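Local coordinates for protein LipS lipolytic enzyme (Unidentified, PDB 4FBL) that probably hydrolyses the ester bonds of lipids, as a thermostable lipase of the alpha/beta-hydrolase fold, at residues L36-L39 and P40-P44; L155-S159 and P160-A164; P198-K201 and H202-I206; E238-Y241 and N242-S246. One frame throughout, in Å; residues are numbered along the deposited sequence. Where two conformers were deposited one is given.

Contact 1: residues L36-L39 and P40-P44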
# COMPACT_ATOMS: atom_id res chain seq x y z
N LEU C 36 -1.35 12.75 -26.55
CA LEU C 36 -1.94 11.50 -27.15
C LEU C 36 -3.41 11.74 -27.52
O LEU C 36 -4.01 12.69 -27.07
CB LEU C 36 -1.80 10.32 -26.14
CG LEU C 36 -0.63 9.30 -26.16
CD1 LEU C 36 0.73 9.95 -26.55
CD2 LEU C 36 -0.48 8.48 -24.82
N GLN C 37 -4.00 10.87 -28.33
CA GLN C 37 -5.44 10.94 -28.57
C GLN C 37 -6.24 10.18 -27.50
O GLN C 37 -5.89 9.05 -27.15
CB GLN C 37 -5.77 10.37 -29.97
CG GLN C 37 -5.45 11.31 -31.19
CD GLN C 37 -5.98 12.76 -31.06
OE1 GLN C 37 -7.19 13.00 -30.96
NE2 GLN C 37 -5.06 13.72 -31.07
N VAL C 38 -7.32 10.79 -27.01
CA VAL C 38 -8.26 10.11 -26.11
C VAL C 38 -9.11 9.20 -26.95
O VAL C 38 -9.62 9.63 -27.97
CB VAL C 38 -9.14 11.15 -25.33
CG1 VAL C 38 -10.18 10.48 -24.52
CG2 VAL C 38 -8.26 12.02 -24.47
N LEU C 39 -9.27 7.93 -26.54
CA LEU C 39 -10.17 7.02 -27.16
C LEU C 39 -11.63 7.54 -27.24
O LEU C 39 -12.13 8.17 -26.31
CB LEU C 39 -10.18 5.68 -26.41
CG LEU C 39 -8.93 4.80 -26.57
CD1 LEU C 39 -9.04 3.70 -25.52
CD2 LEU C 39 -8.79 4.17 -27.98
N PRO C 40 -12.30 7.25 -28.37
CA PRO C 40 -13.76 7.59 -28.51
C PRO C 40 -14.55 7.04 -27.34
O PRO C 40 -14.44 5.84 -27.02
CB PRO C 40 -14.17 6.86 -29.83
CG PRO C 40 -12.82 6.89 -30.67
CD PRO C 40 -11.67 6.79 -29.64
N GLY C 41 -15.31 7.87 -26.66
CA GLY C 41 -16.14 7.34 -25.52
C GLY C 41 -15.53 7.52 -24.10
O GLY C 41 -16.22 7.29 -23.08
N ALA C 42 -14.27 7.98 -24.06
CA ALA C 42 -13.46 8.01 -22.81
C ALA C 42 -13.22 9.45 -22.38
O ALA C 42 -12.35 9.74 -21.49
CB ALA C 42 -12.12 7.32 -23.04
N GLU C 43 -13.98 10.35 -22.99
CA GLU C 43 -13.88 11.77 -22.67
C GLU C 43 -14.40 12.02 -21.21
O GLU C 43 -15.30 11.31 -20.74
CB GLU C 43 -14.57 12.67 -23.76
CG GLU C 43 -16.10 12.77 -23.74
CD GLU C 43 -16.86 11.52 -24.25
OE1 GLU C 43 -16.25 10.54 -24.78
OE2 GLU C 43 -18.09 11.53 -24.11
N PRO C 44 -13.79 12.98 -20.49
CA PRO C 44 -14.25 13.36 -19.15
C PRO C 44 -15.61 14.03 -19.32
O PRO C 44 -15.97 14.39 -20.45
CB PRO C 44 -13.23 14.39 -18.69
CG PRO C 44 -12.53 14.87 -19.94
CD PRO C 44 -12.60 13.75 -20.92

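Contact 2: residues L155-S159 and P160-A164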
# COMPACT_ATOMS: atom_id res chain seq x y z
N LEU C 155 -10.22 -1.09 -1.51
CA LEU C 155 -9.22 -0.85 -0.37
C LEU C 155 -8.27 -2.06 -0.20
O LEU C 155 -7.05 -1.88 -0.03
CB LEU C 155 -9.94 -0.54 0.90
CG LEU C 155 -10.24 0.95 1.18
CD1 LEU C 155 -11.17 1.59 0.20
CD2 LEU C 155 -10.96 0.99 2.51
N ARG C 156 -8.85 -3.28 -0.27
CA ARG C 156 -8.11 -4.57 -0.08
C ARG C 156 -8.44 -5.52 -1.21
O ARG C 156 -9.58 -5.99 -1.29
CB ARG C 156 -8.52 -5.18 1.25
CG ARG C 156 -8.14 -4.34 2.46
CD ARG C 156 -8.51 -5.16 3.82
NE ARG C 156 -7.30 -5.62 4.50
CZ ARG C 156 -6.70 -6.80 4.31
NH1 ARG C 156 -7.21 -7.73 3.50
NH2 ARG C 156 -5.59 -7.09 4.97
N MET C 157 -7.51 -5.74 -2.14
CA MET C 157 -7.74 -6.67 -3.25
C MET C 157 -7.64 -8.13 -2.76
O MET C 157 -8.24 -9.03 -3.35
CB MET C 157 -6.78 -6.47 -4.38
CG MET C 157 -6.83 -5.05 -5.07
SD MET C 157 -8.51 -4.73 -5.70
CE MET C 157 -8.47 -5.77 -7.17
N GLU C 158 -6.82 -8.37 -1.75
CA GLU C 158 -6.68 -9.69 -1.13
C GLU C 158 -6.34 -10.76 -2.13
O GLU C 158 -6.98 -11.77 -2.12
CB GLU C 158 -7.96 -10.10 -0.37
CG GLU C 158 -7.79 -9.86 1.11
CD GLU C 158 -9.09 -9.53 1.78
OE1 GLU C 158 -10.15 -9.94 1.22
OE2 GLU C 158 -9.03 -8.87 2.88
N SER C 159 -5.41 -10.45 -3.03
CA SER C 159 -4.98 -11.31 -4.08
C SER C 159 -3.40 -11.50 -4.11
O SER C 159 -2.62 -10.66 -4.56
CB SER C 159 -5.49 -10.75 -5.39
OG SER C 159 -4.76 -11.35 -6.42
N PRO C 160 -2.92 -12.64 -3.59
CA PRO C 160 -1.46 -12.93 -3.65
C PRO C 160 -0.88 -12.84 -5.05
O PRO C 160 0.21 -12.30 -5.24
CB PRO C 160 -1.36 -14.35 -3.07
CG PRO C 160 -2.56 -14.41 -1.99
CD PRO C 160 -3.69 -13.62 -2.77
N ASP C 161 -1.64 -13.27 -6.06
CA ASP C 161 -1.15 -13.23 -7.44
C ASP C 161 -0.94 -11.78 -7.87
O ASP C 161 0.02 -11.45 -8.56
CB ASP C 161 -2.22 -13.82 -8.39
CG ASP C 161 -2.28 -15.38 -8.38
OD1 ASP C 161 -1.54 -16.09 -7.63
OD2 ASP C 161 -3.14 -15.89 -9.14
N LEU C 162 -1.90 -10.91 -7.54
CA LEU C 162 -1.71 -9.48 -7.91
C LEU C 162 -0.45 -8.89 -7.20
O LEU C 162 0.39 -8.26 -7.82
CB LEU C 162 -2.94 -8.70 -7.43
CG LEU C 162 -3.05 -7.32 -7.96
CD1 LEU C 162 -3.51 -7.29 -9.41
CD2 LEU C 162 -4.01 -6.65 -6.96
N ALA C 163 -0.39 -9.12 -5.89
CA ALA C 163 0.71 -8.59 -5.03
C ALA C 163 2.06 -9.09 -5.60
O ALA C 163 3.06 -8.35 -5.60
CB ALA C 163 0.45 -9.02 -3.59
N ALA C 164 2.09 -10.31 -6.18
CA ALA C 164 3.35 -10.83 -6.79
C ALA C 164 3.72 -10.23 -8.10
O ALA C 164 4.85 -10.46 -8.59
CB ALA C 164 3.33 -12.43 -6.95
O HOH W 1 -4.44 -14.53 -6.06

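Contact 3: residues P198-K201 and H202-I206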
# COMPACT_ATOMS: atom_id res chain seq x y z
N PRO C 198 3.32 -2.55 -14.51
CA PRO C 198 3.93 -1.59 -13.59
C PRO C 198 2.94 -0.70 -12.81
O PRO C 198 3.40 -0.04 -11.90
CB PRO C 198 4.77 -0.68 -14.50
CG PRO C 198 5.07 -1.58 -15.69
CD PRO C 198 3.81 -2.35 -15.88
N ALA C 199 1.66 -0.63 -13.24
CA ALA C 199 0.74 0.36 -12.66
C ALA C 199 0.19 -0.35 -11.46
O ALA C 199 -0.37 0.29 -10.63
CB ALA C 199 -0.39 0.80 -13.64
N ILE C 200 0.32 -1.69 -11.38
CA ILE C 200 -0.31 -2.46 -10.23
C ILE C 200 0.09 -2.01 -8.78
O ILE C 200 -0.75 -1.99 -7.84
CB ILE C 200 -0.06 -4.01 -10.37
CG1 ILE C 200 -0.76 -4.55 -11.70
CG2 ILE C 200 -0.42 -4.74 -9.06
CD1 ILE C 200 -0.53 -6.07 -12.02
N LYS C 201 1.35 -1.63 -8.62
CA LYS C 201 1.84 -1.22 -7.29
C LYS C 201 1.01 0.04 -6.75
O LYS C 201 0.60 0.09 -5.57
CB LYS C 201 3.35 -0.96 -7.34
CG LYS C 201 3.78 0.27 -8.05
CD LYS C 201 5.30 0.50 -8.14
CE LYS C 201 6.00 -0.55 -9.03
NZ LYS C 201 5.81 -0.32 -10.52
N HIS C 202 0.67 0.94 -7.67
CA HIS C 202 -0.16 2.13 -7.37
C HIS C 202 -1.58 1.83 -7.01
O HIS C 202 -2.14 2.54 -6.16
CB HIS C 202 -0.03 3.02 -8.60
CG HIS C 202 1.39 3.42 -8.78
ND1 HIS C 202 2.16 3.08 -9.89
CD2 HIS C 202 2.19 4.13 -7.96
CE1 HIS C 202 3.39 3.56 -9.73
NE2 HIS C 202 3.42 4.22 -8.57
N LEU C 203 -2.20 0.81 -7.62
CA LEU C 203 -3.50 0.41 -7.16
C LEU C 203 -3.47 0.01 -5.71
O LEU C 203 -4.37 0.36 -4.90
CB LEU C 203 -4.06 -0.73 -8.00
CG LEU C 203 -5.33 -1.49 -7.56
CD1 LEU C 203 -6.60 -0.69 -7.48
CD2 LEU C 203 -5.66 -2.77 -8.45
N ILE C 204 -2.49 -0.81 -5.34
CA ILE C 204 -2.45 -1.37 -3.96
C ILE C 204 -2.13 -0.20 -2.95
O ILE C 204 -2.71 -0.16 -1.86
CB ILE C 204 -1.31 -2.49 -3.87
CG1 ILE C 204 -1.82 -3.82 -4.49
CG2 ILE C 204 -1.01 -2.79 -2.42
CD1 ILE C 204 -0.73 -4.81 -4.97
N THR C 205 -1.28 0.72 -3.37
CA THR C 205 -0.86 1.85 -2.52
C THR C 205 -2.12 2.69 -2.13
O THR C 205 -2.42 2.96 -0.92
CB THR C 205 0.19 2.81 -3.22
OG1 THR C 205 1.44 2.11 -3.47
CG2 THR C 205 0.48 4.04 -2.30
N ILE C 206 -2.91 3.06 -3.17
CA ILE C 206 -4.11 3.85 -2.92
C ILE C 206 -5.02 3.11 -1.99
O ILE C 206 -5.59 3.73 -1.07
CB ILE C 206 -4.95 4.18 -4.23
CG1 ILE C 206 -4.17 5.01 -5.22
CG2 ILE C 206 -6.28 4.92 -3.82
CD1 ILE C 206 -3.92 6.30 -4.64

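Contact 4: residues E238-Y241 and N242-S246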
# COMPACT_ATOMS: atom_id res chain seq x y z
N GLU C 238 -18.04 -3.83 4.28
CA GLU C 238 -18.08 -3.97 5.76
C GLU C 238 -16.90 -3.28 6.43
O GLU C 238 -17.06 -2.61 7.45
CB GLU C 238 -18.22 -5.45 6.20
CG GLU C 238 -19.61 -5.99 5.74
CD GLU C 238 -19.76 -7.51 5.71
OE1 GLU C 238 -20.79 -7.96 6.28
OE2 GLU C 238 -18.92 -8.23 5.09
N LEU C 239 -15.75 -3.43 5.79
CA LEU C 239 -14.51 -2.85 6.21
C LEU C 239 -14.67 -1.34 6.38
O LEU C 239 -14.33 -0.75 7.42
CB LEU C 239 -13.47 -3.12 5.09
CG LEU C 239 -11.96 -3.33 5.31
CD1 LEU C 239 -11.00 -2.42 4.54
CD2 LEU C 239 -11.48 -3.59 6.84
N ILE C 240 -15.18 -0.69 5.31
CA ILE C 240 -15.48 0.72 5.37
C ILE C 240 -16.56 1.05 6.43
O ILE C 240 -16.42 1.99 7.21
CB ILE C 240 -15.92 1.22 3.97
CG1 ILE C 240 -14.75 0.93 2.99
CG2 ILE C 240 -16.29 2.73 4.00
CD1 ILE C 240 -15.14 1.08 1.52
N TYR C 241 -17.65 0.31 6.43
CA TYR C 241 -18.74 0.65 7.33
C TYR C 241 -18.21 0.64 8.78
O TYR C 241 -18.47 1.54 9.58
CB TYR C 241 -19.90 -0.32 7.12
CG TYR C 241 -21.11 -0.01 8.02
CD1 TYR C 241 -22.12 0.85 7.57
CD2 TYR C 241 -21.21 -0.55 9.35
CE1 TYR C 241 -23.25 1.14 8.35
CE2 TYR C 241 -22.32 -0.23 10.18
CZ TYR C 241 -23.34 0.60 9.65
OH TYR C 241 -24.46 0.97 10.40
N ASN C 242 -17.43 -0.39 9.10
CA ASN C 242 -16.96 -0.58 10.46
C ASN C 242 -15.79 0.32 10.84
O ASN C 242 -15.59 0.53 12.00
CB ASN C 242 -16.50 -2.05 10.65
CG ASN C 242 -17.62 -3.05 10.61
OD1 ASN C 242 -18.76 -2.80 11.08
ND2 ASN C 242 -17.30 -4.24 10.08
N GLY C 243 -15.00 0.83 9.88
CA GLY C 243 -13.82 1.64 10.17
C GLY C 243 -13.94 3.16 10.12
O GLY C 243 -13.09 3.87 10.68
N ILE C 244 -14.97 3.71 9.47
CA ILE C 244 -15.07 5.15 9.42
C ILE C 244 -15.57 5.74 10.73
O ILE C 244 -16.33 5.11 11.47
CB ILE C 244 -16.12 5.65 8.34
CG1 ILE C 244 -17.47 4.93 8.50
CG2 ILE C 244 -15.54 5.53 6.96
CD1 ILE C 244 -18.57 5.58 7.60
N GLY C 245 -15.22 6.99 10.95
CA GLY C 245 -15.64 7.72 12.16
C GLY C 245 -16.96 8.41 11.96
O GLY C 245 -17.48 8.97 12.91
N SER C 246 -17.53 8.38 10.73
CA SER C 246 -18.86 8.98 10.46
C SER C 246 -19.98 8.52 11.38
O SER C 246 -20.16 7.33 11.62
CB SER C 246 -19.27 8.72 9.01
OG SER C 246 -18.13 8.95 8.18

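Contact 1: residues L36-L39 and P40-P44
The peptide group joining Leu39 to Pro40 is the flat group at the centre of this local contact. Leu39 CB lies beside the proline ring, 3.7 Å from Pro40 CD. At the carbonyl end the chain folds back on Leu39 O. Ala42 N donates to Leu39 O over 3.1 Å, with an angle of 146° at the hydrogen. The donor is tilted 35° from the carbonyl plane, so it comes in obliquely. On this return Ala42 CB also packs against Leu39 O, at 3.4 Å.

These residues form a type II beta turn from Leu39 to Ala42. Proline suits its second position. Gly41, with phi at 98°, fills the third, where a side chain would press on the preceding carbonyl oxygen. Val38, just before the turn, packs on its last residue. Its CG1, anti to the backbone N, points at Ala42. Val38 CG1 lies 4.0 Å from Ala42 CB, and Val38 CG1 is 3.8 Å from Ala42 O. This small apolar patch is mostly at the surface, though Ala42 itself is buried.

The turn leads the N-terminal loop into strand 45-47, an outermost strand of the mixed sheet. The Leu39 backbone is hydrogen-bonded to Gly90. Val38 rests on Arg85 in the loop after strand 80-83, and Ala42 on Leu190 in the loop before strand 194-196.

Contact 2: residues L155-S159 and P160-A164
Pro160 follows Ser159 directly and opens helix 160-166. As the first residue of the helix it can lack an N-H without breaking any helical bond. Asp161 N next donates to a water, 3.1 Å away, which is also hydrogen-bonded to Ser159 OG. Leu162 meets both Ser159 and Met157. Leu162 N donates to Ser159 OG over 3.1 Å at 161°, the capping bond of an N-cap serine. The Ser159 hydroxyl stands anti to its own amide nitrogen (chi1 163°), which swings it over the first turn. Leu162 reaches back with one branch: its CD2 crosses Met157 at a slant, 3.8 Å from Met157 CG. Ala163 N then makes a nearly straight bond, 176°, to Ser159 O at 3.0 Å. Ala163 also packs on Met212 of the second subunit, and Leu162 on Ile200.

Without the hydroxyl, as with an alanine here, the Leu162 amide is likely to lose its capping partner and the water to be less firmly held. Ser159 thus serves the helix start twice, with its hydroxyl and with its carbonyl. The Asp161 and Leu162 N-H groups, which have no preceding helical turn to bond to, are met by a water and by the serine hydroxyl, while the Met157-Leu162 pair adds apolar packing beside the cap.

Contact 3: residues P198-K201 and H202-I206
Lys201 and His202 lie side by side and point the same way, with the lysine chain over one face of the imidazole. Lys201 CG sits 3.8 Å from the centroid of the His202 ring, only 13° off the ring normal. This is a CH-pi contact. It depends on Lys201 CG standing between its backbone N and carbonyl carbon (chi1 73°), the crowded position. The lysine chain then bends twice, and its ammonium turns back toward Pro198. There Lys201 NZ donates to Pro198 O over 2.8 Å, in the carbonyl plane and on a lone pair.

On another side of the helix Ile200 and Ile204 meet at an angle, with Ile200 CG2 4.1 Å from Ile204 CD1. Ile204 N bonds to Ile200 O at 3.3 Å, and Thr205 N to Lys201 O at 3.0 Å. The Thr205 hydroxyl is hydrogen-bonded to Thr205 OG1 of the second subunit. His202 also packs on Ala101 and Trp104 of helix 101-118. Replacing His202 by an alanine is likely to take the ring face from Lys201 CG and open a gap against that helix.

The bonds four residues apart belong to the early part of helix 200-213. It belongs to the segment between strands 147-151 and 221-226, where many alpha/beta hydrolases carry a cap. Leu203 and Ala199 touch Phe60, which lines the spermidine pocket.

Contact 4: residues E238-Y241 and N242-S246
Glu238 to Tyr241 meet Asn242 to Ile244 in the last turn of helix 235-243, a local contact at a helix C terminus. The helix is the crossover of the beta-alpha-beta unit formed with strands 221-226 and 249-254. Three backbone bonds four residues apart define the turn. Asn242 N reaches Glu238 O at 2.8 Å. Gly243 N follows with a bond to Leu239 O, at 3.0 Å. Ile244 N closes the series on Ile240 O, at 3.2 Å. Gly243 N also makes a weak bond to Ile240 O, so two amides converge on that oxygen as the helix ends. Ile244 then leaves helical angles, with psi at 156°.

Apolar packing lies on the buried side. Ile240 CG2 and Ile244 CG2 meet at 4.1 Å, the two side chains set at an angle. With chi1 at 51°, Ile244 CG1 is turned back over the helix end, 3.4 Å from Ile240 O.

The Tyr241 and Asn242 side chains cross at a slant. The amide oxygen Asn242 OD1 comes to the edge of the tyrosine ring, in its plane and 3.7 Å from Tyr241 CD2. Ring and amide planes stand 79° apart, so the two flat groups do not stack.

The turn lies against both strands. Ile240 packs on Ile223 of strand 221-226, and Ile244 on Ala221. Lys249, at the start of strand 249-254, bonds to Tyr241 O and makes a cation-pi contact with the Tyr241 ring.

From the N terminus the four contacts follow in series, and none nests in or crosses another. Each is a local turn or helix segment, so none closes a long loop. Contact 1 leads into strand 45-47 and touches none of the others. Its centre lies about 35 Å from that of contact 4, across the chain's centre. Contact 2 is the hub. Its Leu162 and Met157 pack on Ile200 and Leu203 of contact 3, tying helix 160-166 to helix 200-213. Its Leu155 and Arg156 pack on Leu239 and Ile240 of contact 4, beside the sheet. Contacts 2 and 3 also both touch the second subunit.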